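Long-range contacts in Lmo0305 protein (Listeria monocytogenes, PDB 3PJ0), which has the fold of the PLP-dependent aminotransferase superfamily and carries pyridoxal phosphate in covalent linkage, its precise function being unassigned: residues G279-V283 with H293-E297; A267-A271 with V286-F292; T121-L125 with I150-P155; I306-I310 with C354-E358. Numbering follows the deposited sequence.

How the contacts relate
Read from the N terminus, contact 3 comes first: residues 121-125 and 150-155 close a loop within the domain of the seven-stranded mixed sheet, after strands 115-118 and 140-144. Contacts 2 and 1 come later and cross, since their segments alternate. Contact 2 spans from helix 260-275 to the start of strand 291-296; contact 1 closes the hairpin loop between 283 and 293; they touch at Thr282 CG2 and Phe292 CD1, 3.7 Å apart. Contact 3 meets contact 1 through Val283 CG1 and Ile150 O (3.5 Å) and contact 2 through Val288 CG2 and Gly152 O (3.1 Å). Contact 4, last, closes the long excursion from 310 to 354, pairing helices 300-314 and 345-358 without touching the others.

Contact 1: residues G279-V283 with H293-E297; sequences GVKTV and HVYFE
Residues 280-283 and 293-296 are extended and run antiparallel, their axes 4.6 Å apart at closest and their directions 148° apart. Val280 faces Phe296 and Thr282 faces Val294 in non-hydrogen-bonded pairs; Lys281-Tyr295 and Val283-His293 are the hydrogen-bonded ones. The ladder runs Lys281 N to Tyr295 O (3.0 Å), Tyr295 N to Lys281 O (2.8 Å), Val283 N to His293 O (2.9 Å) and His293 N to Val283 O (3.0 Å). Beyond it, Glu297 N reaches the O of Gly279 (3.0 Å), whose phi is +80°. On one face, Val280 (t) sets CG1 3.7 Å from Val294 CG1 and CG2 3.8 Å from Phe296 CE2. On the other, Val283 CG2 lies 3.9 Å from Tyr295 CD1, while the His293 ring (m) leads away to hydrogen-bond Glu333. This is a beta hairpin at the edge of the four-stranded antiparallel sheet: strand 329-335 flanks 291-296, and Thr282 and Val294 pack on helix 260-275 at Phe274.

Contact 2: residues A267-A271 with V286-F292; sequences AKGLA and VPVSNMF
This is a buried, apolar packing of helix 260-275 on one face of the four-stranded antiparallel sheet and on the loop 286-290 leading into strand 291-296. No hydrogen bond crosses the interface. The helix presents Ala267 and Ala271, one turn apart and linked by Ala271 N to Ala267 O at 2.9 Å, with both CA-to-CB bonds directed toward the loop and strand. Their small methyls permit close approach: Ala267 lies beside Asn290, CA to CA 5.1 Å, and its CB is 3.4 Å from Ser289 O, while Ala271 CB is 3.4 Å from Pro287 CD. Phe292 (chi1 p, chi2 88°) turns its ring to the helix; Ala271 CB sits 4.2 Å from the centroid of that ring and 8° off its normal, a CH-pi contact, and Leu270 CG approaches the ring edge, 3.9 Å from Phe292 CZ. Such helix-against-sheet layering builds the small alpha/beta domain that also contains strand 329-335, which pairs with Phe292 through Val334. Before the strand starts, Ser289 (p) accepts from Met291 N at OG, 3.3 Å, forming an ST turn. At the margin, Lys268 CG rests 3.8 Å from Pro287 O, and its amine leads away to a salt bridge with Glu265.

Contact 3: residues T121-L125 with I150-P155; sequences TANQL and IGGQLP
Water bridges provide the polar link between these two irregular segments; no direct hydrogen bond crosses. Water 1 donates to Asn123 O (2.7 Å) and accepts from Gln153 NE2 (2.9 Å); water 2 accepts from Leu125 N (3.0 Å) and donates to Gln153 OE1 (2.7 Å). Gln153 (m, t) is held by its own segment, NE2 donating to Ile150 O at 2.9 Å. The segments follow strands 115-118 and 140-144, parallel members of the large mixed sheet, and so meet beyond the same end of it. Gly152 and Gln153 opposite Gln147 form a G1 beta bulge, Gly151 and Gly152 having positive phi. Thr121 to Gln124 make a type I turn, where Thr121 OG1 donates to Asn123 OD1 (2.7 Å). Methyls touch backbone by van der Waals contact, Ile150 (p, t) CG2 at Ala122 O (3.3 Å) and CD1 at Leu125 N (3.6 Å), Leu125 (m, t) CD1 at Leu154 O (3.5 Å); the apolar pairs are Leu125 CG-Ile150 CD1 (4.3 Å) and Leu125 CD2-Pro155 CD (4.2 Å).

Contact 4: residues I306-I310 with C354-E358; sequences ILTKI and CLEKE
Leu355, with chi1 t and chi2 p, brings its CD1 over three side chains of the opposing helix: it lies 3.6 Å from Ile310 CD1, 4.2 Å from Ile306 CG2 and 4.3 Å from Leu307 CD2. Both segments are regular alpha helix, as the bonds Ile310 N to Ile306 O (3.0 Å) and Glu358 N to Cys354 O (2.9 Å) attest. Their axes approach to 10.4 Å, and their N-to-C directions differ by 141°, so the pair is roughly antiparallel. Accordingly, Ile306 lies beside Glu358, CA to CA 6.7 Å, and Ile310 beside Cys354, CA to CA 6.6 Å. Both isoleucines adopt the m, t rotamer and direct CB toward the partner helix: Ile306 CG2 meets Glu358 CB at 3.7 Å and Ile310 CG1 meets Cys354 CB at 3.9 Å. At the exposed margin a salt bridge adds to this apolar seam. The fully extended Lys309 (all t) carries NZ to Glu358 OE2, 2.9 Å away, where Glu358 folds back with chi1 and chi2 both m. The geometry is that of plain antiparallel helix packing in the small C-terminal domain. Leu307 also packs on Leu6 of helix 2-11 and touches Leu322, and Leu355 touches Cys277 in the connection from helix 260-275 to strand 280-283.

Contact 1: residues G279-V283 with H293-E297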
loop_
_atom_site.group_PDB
_atom_site.type_symbol
_atom_site.label_atom_id
_atom_site.label_comp_id
_atom_site.label_asym_id
_atom_site.label_seq_id
_atom_site.Cartn_x
_atom_site.Cartn_y
_atom_site.Cartn_z
ATOM N N GLY A 279 -38.845 -21.280 3.744
ATOM C CA GLY A 279 -37.532 -21.916 3.659
ATOM C C GLY A 279 -36.363 -20.938 3.551
ATOM O O GLY A 279 -35.256 -21.343 3.213
ATOM N N VAL A 280 -36.622 -19.660 3.824
ATOM C CA VAL A 280 -35.616 -18.622 3.758
ATOM C C VAL A 280 -35.649 -17.875 5.083
ATOM O O VAL A 280 -36.737 -17.517 5.571
ATOM C CB VAL A 280 -35.904 -17.602 2.622
ATOM C CG1 VAL A 280 -34.778 -16.548 2.528
ATOM C CG2 VAL A 280 -36.123 -18.297 1.257
ATOM N N LYS A 281 -34.473 -17.665 5.677
ATOM C CA LYS A 281 -34.343 -16.819 6.857
ATOM C C LYS A 281 -33.089 -15.929 6.739
ATOM O O LYS A 281 -32.208 -16.204 5.927
ATOM C CB LYS A 281 -34.236 -17.660 8.131
ATOM C CG LYS A 281 -32.873 -18.383 8.325
ATOM C CD LYS A 281 -32.831 -19.273 9.584
ATOM C CE LYS A 281 -31.454 -19.942 9.749
ATOM N NZ LYS A 281 -31.345 -20.798 10.980
ATOM N N THR A 282 -33.017 -14.871 7.542
ATOM C CA THR A 282 -31.791 -14.102 7.630
ATOM C C THR A 282 -31.117 -14.251 8.996
ATOM O O THR A 282 -31.764 -14.594 10.002
ATOM C CB THR A 282 -31.993 -12.611 7.313
ATOM O OG1 THR A 282 -32.777 -11.963 8.328
ATOM C CG2 THR A 282 -32.629 -12.444 5.930
ATOM N N VAL A 283 -29.799 -14.013 9.016
ATOM C CA VAL A 283 -29.036 -13.965 10.235
ATOM C C VAL A 283 -28.215 -12.662 10.200
ATOM O O VAL A 283 -27.440 -12.469 9.288
ATOM C CB VAL A 283 -28.093 -15.148 10.392
ATOM C CG1 VAL A 283 -27.289 -15.000 11.687
ATOM C CG2 VAL A 283 -28.868 -16.469 10.333
ATOM N N HIS A 293 -26.906 -12.036 6.392
ATOM C CA HIS A 293 -26.730 -13.256 5.615
ATOM C C HIS A 293 -28.105 -13.880 5.397
ATOM O O HIS A 293 -28.941 -13.824 6.259
ATOM C CB HIS A 293 -25.828 -14.203 6.390
ATOM C CG HIS A 293 -24.403 -13.786 6.385
ATOM N ND1 HIS A 293 -23.398 -14.532 6.964
ATOM C CD2 HIS A 293 -23.806 -12.706 5.829
ATOM C CE1 HIS A 293 -22.250 -13.903 6.791
ATOM N NE2 HIS A 293 -22.471 -12.816 6.069
ATOM N N VAL A 294 -28.324 -14.466 4.221
ATOM C CA VAL A 294 -29.604 -15.116 3.849
ATOM C C VAL A 294 -29.332 -16.610 3.749
ATOM O O VAL A 294 -28.417 -17.024 3.050
ATOM C CB VAL A 294 -30.094 -14.584 2.476
ATOM C CG1 VAL A 294 -31.382 -15.238 2.022
ATOM C CG2 VAL A 294 -30.237 -13.024 2.525
ATOM N N TYR A 295 -30.118 -17.407 4.453
ATOM C CA TYR A 295 -29.942 -18.846 4.524
ATOM C C TYR A 295 -31.136 -19.535 3.926
ATOM O O TYR A 295 -32.274 -19.118 4.150
ATOM C CB TYR A 295 -29.803 -19.294 5.984
ATOM C CG TYR A 295 -28.413 -19.215 6.561
ATOM C CD1 TYR A 295 -27.841 -17.984 6.912
ATOM C CD2 TYR A 295 -27.674 -20.375 6.779
ATOM C CE1 TYR A 295 -26.555 -17.912 7.442
ATOM C CE2 TYR A 295 -26.391 -20.321 7.332
ATOM C CZ TYR A 295 -25.836 -19.081 7.668
ATOM O OH TYR A 295 -24.560 -19.020 8.194
ATOM N N PHE A 296 -30.870 -20.625 3.215
ATOM C CA PHE A 296 -31.886 -21.392 2.544
ATOM C C PHE A 296 -31.897 -22.829 3.021
ATOM O O PHE A 296 -30.842 -23.379 3.356
ATOM C CB PHE A 296 -31.605 -21.432 1.052
ATOM C CG PHE A 296 -31.686 -20.108 0.380
ATOM C CD1 PHE A 296 -30.575 -19.279 0.331
ATOM C CD2 PHE A 296 -32.866 -19.707 -0.246
ATOM C CE1 PHE A 296 -30.635 -18.064 -0.300
ATOM C CE2 PHE A 296 -32.951 -18.481 -0.877
ATOM C CZ PHE A 296 -31.841 -17.651 -0.913
ATOM N N GLU A 297 -33.093 -23.427 3.010
ATOM C CA GLU A 297 -33.276 -24.831 3.379
ATOM C C GLU A 297 -33.220 -25.735 2.148
ATOM O O GLU A 297 -34.045 -26.662 1.989
ATOM C CB GLU A 297 -34.601 -25.045 4.115
ATOM C CG GLU A 297 -34.682 -24.371 5.468
ATOM C CD GLU A 297 -36.067 -24.510 6.094
ATOM O OE1 GLU A 297 -36.833 -25.402 5.680
ATOM O OE2 GLU A 297 -36.400 -23.722 7.009
#

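Contact 2: residues A267-A271 with V286-F292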
loop_
_atom_site.group_PDB
_atom_site.type_symbol
_atom_site.label_atom_id
_atom_site.label_comp_id
_atom_site.label_asym_id
_atom_site.label_seq_id
_atom_site.Cartn_x
_atom_site.Cartn_y
_atom_site.Cartn_z
ATOM N N ALA A 267 -31.836 -2.217 4.574
ATOM C CA ALA A 267 -31.461 -3.599 4.918
ATOM C C ALA A 267 -32.560 -4.313 5.718
ATOM O O ALA A 267 -32.832 -5.507 5.494
ATOM C CB ALA A 267 -30.120 -3.630 5.686
ATOM N N LYS A 268 -33.154 -3.607 6.681
ATOM C CA LYS A 268 -34.242 -4.190 7.482
ATOM C C LYS A 268 -35.462 -4.540 6.613
ATOM O O LYS A 268 -36.018 -5.631 6.741
ATOM C CB LYS A 268 -34.631 -3.268 8.633
ATOM C CG LYS A 268 -33.574 -3.251 9.746
ATOM C CD LYS A 268 -34.067 -2.495 10.974
ATOM C CE LYS A 268 -34.151 -1.032 10.745
ATOM N NZ LYS A 268 -34.788 -0.352 11.899
ATOM N N GLY A 269 -35.866 -3.627 5.732
ATOM C CA GLY A 269 -36.984 -3.867 4.811
ATOM C C GLY A 269 -36.704 -5.091 3.939
ATOM O O GLY A 269 -37.570 -5.956 3.776
ATOM N N LEU A 270 -35.488 -5.181 3.395
ATOM C CA LEU A 270 -35.098 -6.310 2.549
ATOM C C LEU A 270 -35.109 -7.621 3.339
ATOM O O LEU A 270 -35.633 -8.614 2.861
ATOM C CB LEU A 270 -33.715 -6.062 1.933
ATOM C CG LEU A 270 -33.201 -7.035 0.874
ATOM C CD1 LEU A 270 -34.243 -7.224 -0.223
ATOM C CD2 LEU A 270 -31.859 -6.547 0.276
ATOM N N ALA A 271 -34.516 -7.624 4.537
ATOM C CA ALA A 271 -34.506 -8.826 5.380
ATOM C C ALA A 271 -35.925 -9.300 5.653
ATOM O O ALA A 271 -36.208 -10.507 5.598
ATOM C CB ALA A 271 -33.731 -8.573 6.734
ATOM N N VAL A 286 -33.356 -9.756 12.316
ATOM C CA VAL A 286 -33.499 -8.323 12.083
ATOM C C VAL A 286 -32.083 -7.711 12.041
ATOM O O VAL A 286 -31.349 -7.740 13.048
ATOM C CB VAL A 286 -34.371 -7.619 13.124
ATOM C CG1 VAL A 286 -34.392 -6.098 12.824
ATOM C CG2 VAL A 286 -35.795 -8.214 13.121
ATOM N N PRO A 287 -31.666 -7.204 10.870
ATOM C CA PRO A 287 -30.346 -6.607 10.735
ATOM C C PRO A 287 -30.131 -5.497 11.755
ATOM O O PRO A 287 -31.071 -4.810 12.129
ATOM C CB PRO A 287 -30.357 -6.013 9.313
ATOM C CG PRO A 287 -31.294 -6.885 8.572
ATOM C CD PRO A 287 -32.374 -7.255 9.578
ATOM N N VAL A 288 -28.878 -5.354 12.183
ATOM C CA VAL A 288 -28.484 -4.312 13.100
ATOM C C VAL A 288 -27.523 -3.357 12.376
ATOM O O VAL A 288 -26.847 -2.581 13.010
ATOM C CB VAL A 288 -27.855 -4.943 14.376
ATOM C CG1 VAL A 288 -28.911 -5.805 15.105
ATOM C CG2 VAL A 288 -26.551 -5.766 14.043
ATOM N N SER A 289 -27.530 -3.397 11.039
ATOM C CA SER A 289 -26.616 -2.599 10.200
ATOM C C SER A 289 -27.117 -2.740 8.751
ATOM O O SER A 289 -28.259 -3.147 8.515
ATOM C CB SER A 289 -25.178 -3.125 10.341
ATOM O OG SER A 289 -25.062 -4.401 9.694
ATOM N N ASN A 290 -26.269 -2.420 7.787
ATOM C CA ASN A 290 -26.666 -2.503 6.390
ATOM C C ASN A 290 -26.509 -3.916 5.808
ATOM O O ASN A 290 -26.807 -4.144 4.637
ATOM C CB ASN A 290 -25.822 -1.530 5.572
ATOM C CG ASN A 290 -24.409 -1.927 5.517
ATOM O OD1 ASN A 290 -23.832 -2.348 6.545
ATOM N ND2 ASN A 290 -23.801 -1.825 4.327
HETATM N N MSE A 291 -26.044 -4.859 6.622
HETATM C CA MSE A 291 -25.752 -6.185 6.147
HETATM C C MSE A 291 -26.471 -7.284 6.890
HETATM O O MSE A 291 -27.002 -7.082 7.986
HETATM C CB MSE A 291 -24.249 -6.453 6.239
HETATM C CG MSE A 291 -23.702 -6.624 7.632
HETATM SE SE MSE A 291 -21.906 -7.401 7.658
HETATM C CE MSE A 291 -22.356 -9.152 6.962
ATOM N N PHE A 292 -26.454 -8.463 6.274
ATOM C CA PHE A 292 -27.029 -9.667 6.849
ATOM C C PHE A 292 -26.689 -10.821 5.906
ATOM O O PHE A 292 -26.200 -10.599 4.800
ATOM C CB PHE A 292 -28.556 -9.556 7.084
ATOM C CG PHE A 292 -29.348 -9.212 5.863
ATOM C CD1 PHE A 292 -29.805 -10.202 5.006
ATOM C CD2 PHE A 292 -29.644 -7.870 5.560
ATOM C CE1 PHE A 292 -30.543 -9.865 3.851
ATOM C CE2 PHE A 292 -30.358 -7.549 4.427
ATOM C CZ PHE A 292 -30.812 -8.533 3.571
#

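Contact 3: residues T121-L125 with I150-P155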
loop_
_atom_site.group_PDB
_atom_site.type_symbol
_atom_site.label_atom_id
_atom_site.label_comp_id
_atom_site.label_asym_id
_atom_site.label_seq_id
_atom_site.Cartn_x
_atom_site.Cartn_y
_atom_site.Cartn_z
ATOM N N THR A 121 -17.063 -19.531 20.305
ATOM C CA THR A 121 -17.176 -20.469 19.206
ATOM C C THR A 121 -17.381 -19.681 17.912
ATOM O O THR A 121 -17.818 -18.545 17.942
ATOM C CB THR A 121 -18.323 -21.470 19.465
ATOM O OG1 THR A 121 -19.556 -20.777 19.539
ATOM C CG2 THR A 121 -18.100 -22.212 20.782
ATOM N N ALA A 122 -17.044 -20.296 16.779
ATOM C CA ALA A 122 -17.101 -19.641 15.477
ATOM C C ALA A 122 -18.501 -19.185 15.069
ATOM O O ALA A 122 -18.651 -18.217 14.300
ATOM C CB ALA A 122 -16.502 -20.588 14.379
ATOM N N ASN A 123 -19.526 -19.845 15.601
ATOM C CA ASN A 123 -20.904 -19.544 15.206
ATOM C C ASN A 123 -21.674 -18.486 15.998
ATOM O O ASN A 123 -22.868 -18.286 15.736
ATOM C CB ASN A 123 -21.744 -20.855 15.142
ATOM C CG ASN A 123 -21.989 -21.530 16.532
ATOM O OD1 ASN A 123 -21.284 -21.293 17.518
ATOM N ND2 ASN A 123 -22.987 -22.409 16.576
ATOM N N GLN A 124 -21.039 -17.821 16.960
ATOM C CA GLN A 124 -21.783 -16.839 17.774
ATOM C C GLN A 124 -20.921 -15.738 18.297
ATOM O O GLN A 124 -19.689 -15.795 18.208
ATOM C CB GLN A 124 -22.536 -17.521 18.934
ATOM C CG GLN A 124 -21.696 -18.366 19.847
ATOM C CD GLN A 124 -22.541 -19.245 20.794
ATOM O OE1 GLN A 124 -23.218 -18.741 21.697
ATOM N NE2 GLN A 124 -22.469 -20.555 20.608
ATOM N N LEU A 125 -21.587 -14.711 18.800
ATOM C CA LEU A 125 -20.877 -13.588 19.384
ATOM C C LEU A 125 -20.057 -14.017 20.588
ATOM O O LEU A 125 -20.474 -14.858 21.406
ATOM C CB LEU A 125 -21.855 -12.485 19.831
ATOM C CG LEU A 125 -22.481 -11.617 18.764
ATOM C CD1 LEU A 125 -23.679 -10.844 19.319
ATOM C CD2 LEU A 125 -21.412 -10.637 18.170
ATOM N N ILE A 150 -20.514 -13.773 10.873
ATOM C CA ILE A 150 -21.731 -14.408 11.407
ATOM C C ILE A 150 -22.985 -13.579 11.041
ATOM O O ILE A 150 -24.024 -13.658 11.671
ATOM C CB ILE A 150 -21.615 -14.781 12.908
ATOM C CG1 ILE A 150 -21.360 -13.567 13.795
ATOM C CG2 ILE A 150 -20.504 -15.785 13.114
ATOM C CD1 ILE A 150 -21.422 -13.912 15.268
ATOM N N GLY A 151 -22.856 -12.780 10.000
ATOM C CA GLY A 151 -23.971 -12.027 9.472
ATOM C C GLY A 151 -24.049 -10.582 9.854
ATOM O O GLY A 151 -25.003 -9.919 9.483
ATOM N N GLY A 152 -23.051 -10.082 10.580
ATOM C CA GLY A 152 -23.072 -8.695 11.032
ATOM C C GLY A 152 -23.830 -8.620 12.349
ATOM O O GLY A 152 -24.838 -7.888 12.472
ATOM N N GLN A 153 -23.374 -9.379 13.335
ATOM C CA GLN A 153 -24.031 -9.349 14.652
ATOM C C GLN A 153 -23.325 -8.394 15.640
ATOM O O GLN A 153 -22.095 -8.174 15.552
ATOM C CB GLN A 153 -24.083 -10.763 15.238
ATOM C CG GLN A 153 -24.903 -11.805 14.448
ATOM C CD GLN A 153 -25.016 -13.138 15.173
ATOM O OE1 GLN A 153 -25.257 -13.189 16.402
ATOM N NE2 GLN A 153 -24.904 -14.225 14.422
ATOM N N LEU A 154 -24.112 -7.866 16.597
ATOM C CA LEU A 154 -23.613 -6.941 17.600
ATOM C C LEU A 154 -24.068 -7.293 18.994
ATOM O O LEU A 154 -25.206 -7.691 19.192
ATOM C CB LEU A 154 -24.170 -5.517 17.323
ATOM C CG LEU A 154 -23.620 -4.764 16.116
ATOM C CD1 LEU A 154 -24.428 -3.495 15.821
ATOM C CD2 LEU A 154 -22.136 -4.416 16.375
ATOM N N PRO A 155 -23.184 -7.116 19.991
ATOM C CA PRO A 155 -23.655 -7.201 21.352
ATOM C C PRO A 155 -24.445 -5.929 21.706
ATOM O O PRO A 155 -24.258 -4.856 21.095
ATOM C CB PRO A 155 -22.363 -7.236 22.158
ATOM C CG PRO A 155 -21.410 -6.418 21.352
ATOM C CD PRO A 155 -21.750 -6.804 19.920
HETATM O O HOH W 1 -25.128 -16.747 15.811
HETATM O O HOH W 2 -24.563 -14.742 18.501
#

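Contact 4: residues I306-I310 with C354-E358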
loop_
_atom_site.group_PDB
_atom_site.type_symbol
_atom_site.label_atom_id
_atom_site.label_comp_id
_atom_site.label_asym_id
_atom_site.label_seq_id
_atom_site.Cartn_x
_atom_site.Cartn_y
_atom_site.Cartn_z
ATOM N N ILE A 306 -32.524 -21.513 -9.062
ATOM C CA ILE A 306 -33.637 -20.596 -8.794
ATOM C C ILE A 306 -33.174 -19.135 -8.930
ATOM O O ILE A 306 -33.790 -18.344 -9.630
ATOM C CB ILE A 306 -34.230 -20.853 -7.387
ATOM C CG1 ILE A 306 -34.941 -22.224 -7.382
ATOM C CG2 ILE A 306 -35.187 -19.734 -6.998
ATOM C CD1 ILE A 306 -35.406 -22.709 -5.984
ATOM N N LEU A 307 -32.068 -18.794 -8.300
ATOM C CA LEU A 307 -31.579 -17.421 -8.351
ATOM C C LEU A 307 -31.217 -17.015 -9.788
ATOM O O LEU A 307 -31.485 -15.901 -10.204
ATOM C CB LEU A 307 -30.397 -17.218 -7.404
ATOM C CG LEU A 307 -30.626 -17.373 -5.891
ATOM C CD1 LEU A 307 -29.365 -16.943 -5.133
ATOM C CD2 LEU A 307 -31.863 -16.582 -5.375
ATOM N N THR A 308 -30.634 -17.931 -10.560
ATOM C CA THR A 308 -30.315 -17.652 -11.966
ATOM C C THR A 308 -31.562 -17.314 -12.763
ATOM O O THR A 308 -31.587 -16.329 -13.507
ATOM C CB THR A 308 -29.615 -18.873 -12.614
ATOM O OG1 THR A 308 -28.386 -19.103 -11.927
ATOM C CG2 THR A 308 -29.326 -18.661 -14.105
ATOM N N LYS A 309 -32.612 -18.117 -12.601
ATOM C CA LYS A 309 -33.837 -17.892 -13.342
ATOM C C LYS A 309 -34.421 -16.540 -12.964
ATOM O O LYS A 309 -34.844 -15.786 -13.844
ATOM C CB LYS A 309 -34.858 -19.002 -13.057
ATOM C CG LYS A 309 -36.243 -18.745 -13.639
ATOM C CD LYS A 309 -37.196 -19.913 -13.415
ATOM C CE LYS A 309 -38.592 -19.596 -13.945
ATOM N NZ LYS A 309 -39.554 -20.683 -13.634
ATOM N N ILE A 310 -34.400 -16.219 -11.668
ATOM C CA ILE A 310 -34.999 -14.977 -11.187
ATOM C C ILE A 310 -34.218 -13.756 -11.654
ATOM O O ILE A 310 -34.821 -12.767 -12.051
ATOM C CB ILE A 310 -35.133 -14.957 -9.659
ATOM C CG1 ILE A 310 -36.141 -16.011 -9.197
ATOM C CG2 ILE A 310 -35.609 -13.587 -9.191
ATOM C CD1 ILE A 310 -36.232 -16.104 -7.655
ATOM N N CYS A 354 -41.432 -13.975 -7.346
ATOM C CA CYS A 354 -40.812 -15.158 -7.989
ATOM C C CYS A 354 -40.120 -16.081 -6.991
ATOM O O CYS A 354 -40.191 -17.307 -7.106
ATOM C CB CYS A 354 -39.793 -14.755 -9.059
ATOM S SG CYS A 354 -40.483 -14.027 -10.555
ATOM N N LEU A 355 -39.452 -15.491 -6.005
ATOM C CA LEU A 355 -38.766 -16.275 -4.984
ATOM C C LEU A 355 -39.780 -17.116 -4.213
ATOM O O LEU A 355 -39.567 -18.309 -4.007
ATOM C CB LEU A 355 -37.980 -15.365 -4.034
ATOM C CG LEU A 355 -36.896 -16.041 -3.191
ATOM C CD1 LEU A 355 -35.909 -16.775 -4.087
ATOM C CD2 LEU A 355 -36.168 -15.005 -2.315
ATOM N N GLU A 356 -40.894 -16.494 -3.833
ATOM C CA GLU A 356 -41.981 -17.163 -3.110
ATOM C C GLU A 356 -42.608 -18.289 -3.960
ATOM O O GLU A 356 -42.988 -19.333 -3.427
ATOM C CB GLU A 356 -43.038 -16.122 -2.680
ATOM C CG GLU A 356 -42.480 -15.034 -1.695
ATOM C CD GLU A 356 -43.358 -13.759 -1.561
ATOM O OE1 GLU A 356 -44.545 -13.781 -1.953
ATOM O OE2 GLU A 356 -42.855 -12.734 -1.033
ATOM N N LYS A 357 -42.670 -18.082 -5.280
ATOM C CA LYS A 357 -43.241 -19.064 -6.227
ATOM C C LYS A 357 -42.339 -20.273 -6.485
ATOM O O LYS A 357 -42.842 -21.391 -6.653
ATOM C CB LYS A 357 -43.545 -18.385 -7.570
ATOM C CG LYS A 357 -44.074 -19.309 -8.667
ATOM N N GLU A 358 -41.018 -20.056 -6.514
ATOM C CA GLU A 358 -40.055 -21.132 -6.831
ATOM C C GLU A 358 -39.684 -22.052 -5.662
ATOM O O GLU A 358 -39.229 -23.170 -5.889
ATOM C CB GLU A 358 -38.780 -20.562 -7.475
ATOM C CG GLU A 358 -38.990 -19.889 -8.835
ATOM C CD GLU A 358 -39.493 -20.849 -9.921
ATOM O OE1 GLU A 358 -39.134 -22.052 -9.903
ATOM O OE2 GLU A 358 -40.246 -20.386 -10.806
#